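Local coordinates for protein beta-N-acetylhexosaminidase (Bacteroides fragilis, PDB 4PYS) that probably removes terminal N-acetylhexosamine residues from glycans as a glycoside hydrolase family 20 enzyme with a TIM-barrel catalytic domain, at residues Gln142-Ser147 with Val441-Ile446. Numbering follows the deposited sequence.
Sequences QYQKVS and VTESMI
Q144 and E443 bring the two backbones to 6.4 Å between CA atoms, where the loop running from strand 132-138 into helix 146-158 passes the loop after strand 428-435; the two strands are parallel neighbours in the barrel. The carboxylate of E443 illustrates how one acidic group can serve several donors. Extended beyond CG (chi2 -172°), it reaches over to the N-cap residue K145, whose backbone N gives OE2 a nearly straight hydrogen bond of 2.8 Å, arriving from above the carboxylate plane. A water ties the same oxygen to Y143 O, and OE1 bonds T148 OG1 in the first turn of the helix. The K145 side chain crosses that of E443 at about a right angle: K145 CG lies 3.2 Å from E443 OE2, while K145 NZ makes only a long salt bridge with E443 OE1. Q144 packs its CG against E443 CG at 4.0 Å and near I446 CD1; its amide is held by S139 and D138, and NE2 reaches V441 O through a second water. With backbone, hydroxyl and water donors converging on it at the start of a helix, the carboxylate of E443 is probably stabilised as an anion, and its charge should interact favourably with the helix dipole.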
loop_
_atom_site.group_PDB
_atom_site.type_symbol
_atom_site.label_atom_id
_atom_site.label_comp_id
_atom_site.label_asym_id
_atom_site.label_seq_id
_atom_site.Cartn_x
_atom_site.Cartn_y
_atom_site.Cartn_z
ATOM N N GLN A 142 8.413 12.531 -6.207
ATOM C CA GLN A 142 9.799 12.093 -6.133
ATOM C C GLN A 142 9.929 10.787 -6.900
ATOM O O GLN A 142 9.003 9.985 -6.926
ATOM C CB GLN A 142 10.203 11.861 -4.672
ATOM C CG GLN A 142 10.332 13.141 -3.841
ATOM C CD GLN A 142 11.466 14.029 -4.302
ATOM O OE1 GLN A 142 12.516 13.539 -4.729
ATOM N NE2 GLN A 142 11.267 15.345 -4.227
ATOM N N TYR A 143 11.072 10.580 -7.541
ATOM C CA TYR A 143 11.373 9.293 -8.162
ATOM C C TYR A 143 12.221 8.462 -7.207
ATOM O O TYR A 143 13.220 8.957 -6.682
ATOM C CB TYR A 143 12.123 9.517 -9.495
ATOM C CG TYR A 143 12.718 8.251 -10.076
ATOM C CD1 TYR A 143 11.932 7.352 -10.803
ATOM C CD2 TYR A 143 14.060 7.946 -9.885
ATOM C CE1 TYR A 143 12.481 6.183 -11.324
ATOM C CE2 TYR A 143 14.613 6.792 -10.396
ATOM C CZ TYR A 143 13.823 5.913 -11.114
ATOM O OH TYR A 143 14.390 4.759 -11.615
ATOM N N GLN A 144 11.805 7.221 -6.954
ATOM C CA GLN A 144 12.644 6.280 -6.219
ATOM C C GLN A 144 13.113 5.192 -7.167
ATOM O O GLN A 144 12.329 4.709 -7.999
ATOM C CB GLN A 144 11.869 5.648 -5.059
ATOM C CG GLN A 144 11.321 6.660 -4.058
ATOM C CD GLN A 144 9.949 7.144 -4.433
ATOM O OE1 GLN A 144 9.276 6.537 -5.268
ATOM N NE2 GLN A 144 9.509 8.229 -3.806
ATOM N N LYS A 145 14.370 4.777 -7.040
ATOM C CA LYS A 145 14.861 3.718 -7.923
ATOM C C LYS A 145 14.125 2.405 -7.713
ATOM O O LYS A 145 13.485 2.194 -6.679
ATOM C CB LYS A 145 16.380 3.536 -7.850
ATOM C CG LYS A 145 17.013 3.654 -6.496
ATOM C CD LYS A 145 18.497 3.961 -6.690
ATOM C CE LYS A 145 19.189 4.288 -5.381
ATOM N NZ LYS A 145 19.545 3.067 -4.610
ATOM N N VAL A 146 14.194 1.534 -8.712
ATOM C CA VAL A 146 13.455 0.275 -8.660
ATOM C C VAL A 146 13.789 -0.534 -7.409
ATOM O O VAL A 146 12.892 -1.103 -6.783
ATOM C CB VAL A 146 13.706 -0.565 -9.932
ATOM C CG1 VAL A 146 13.163 -1.966 -9.770
ATOM C CG2 VAL A 146 13.070 0.110 -11.131
ATOM N N SER A 147 15.065 -0.570 -7.026
ATOM C CA SER A 147 15.444 -1.337 -5.829
ATOM C C SER A 147 14.789 -0.778 -4.566
ATOM O O SER A 147 14.549 -1.509 -3.602
ATOM C CB SER A 147 16.966 -1.398 -5.672
ATOM O OG SER A 147 17.525 -0.103 -5.561
ATOM N N VAL A 441 11.157 14.972 0.018
ATOM C CA VAL A 441 11.563 13.774 0.748
ATOM C C VAL A 441 12.259 12.798 -0.202
ATOM O O VAL A 441 11.611 12.101 -0.981
ATOM C CB VAL A 441 10.359 13.093 1.426
ATOM C CG1 VAL A 441 10.783 11.781 2.114
ATOM C CG2 VAL A 441 9.720 14.045 2.433
ATOM N N THR A 442 13.586 12.768 -0.143
ATOM C CA THR A 442 14.383 11.905 -1.000
ATOM C C THR A 442 14.444 10.517 -0.374
ATOM O O THR A 442 13.936 10.313 0.728
ATOM C CB THR A 442 15.804 12.449 -1.141
ATOM O OG1 THR A 442 16.385 12.550 0.163
ATOM C CG2 THR A 442 15.795 13.828 -1.791
ATOM N N GLU A 443 15.059 9.564 -1.065
ATOM C CA GLU A 443 15.047 8.170 -0.600
ATOM C C GLU A 443 15.665 8.003 0.793
ATOM O O GLU A 443 15.183 7.200 1.605
ATOM C CB GLU A 443 15.799 7.271 -1.585
ATOM C CG GLU A 443 15.133 7.136 -2.952
ATOM C CD GLU A 443 15.806 6.093 -3.821
ATOM O OE1 GLU A 443 16.411 5.153 -3.264
ATOM O OE2 GLU A 443 15.727 6.211 -5.059
ATOM N N SER A 444 16.741 8.741 1.052
ATOM C CA SER A 444 17.461 8.628 2.330
ATOM C C SER A 444 16.649 9.156 3.515
ATOM O O SER A 444 17.045 8.987 4.680
ATOM C CB SER A 444 18.782 9.382 2.256
ATOM O OG SER A 444 18.554 10.771 2.084
HETATM N N MSE A 445 15.522 9.800 3.213
HETATM C CA MSE A 445 14.683 10.444 4.233
HETATM C C MSE A 445 13.438 9.644 4.555
HETATM O O MSE A 445 12.670 9.994 5.462
HETATM C CB MSE A 445 14.294 11.855 3.774
HETATM C CG MSE A 445 15.451 12.811 3.744
HETATM SE SE MSE A 445 15.026 14.441 2.766
HETATM C CE MSE A 445 13.500 14.978 3.748
ATOM N N ILE A 446 13.229 8.550 3.834
ATOM C CA ILE A 446 11.986 7.804 3.993
ATOM C C ILE A 446 11.890 7.008 5.302
ATOM O O ILE A 446 10.900 7.130 6.026
ATOM C CB ILE A 446 11.724 6.881 2.790
ATOM C CG1 ILE A 446 11.575 7.717 1.512
ATOM C CG2 ILE A 446 10.479 6.037 3.025
ATOM C CD1 ILE A 446 11.450 6.895 0.219
HETATM O O HOH W 1 15.873 8.543 -6.607
HETATM O O HOH W 2 11.711 9.659 -2.207
#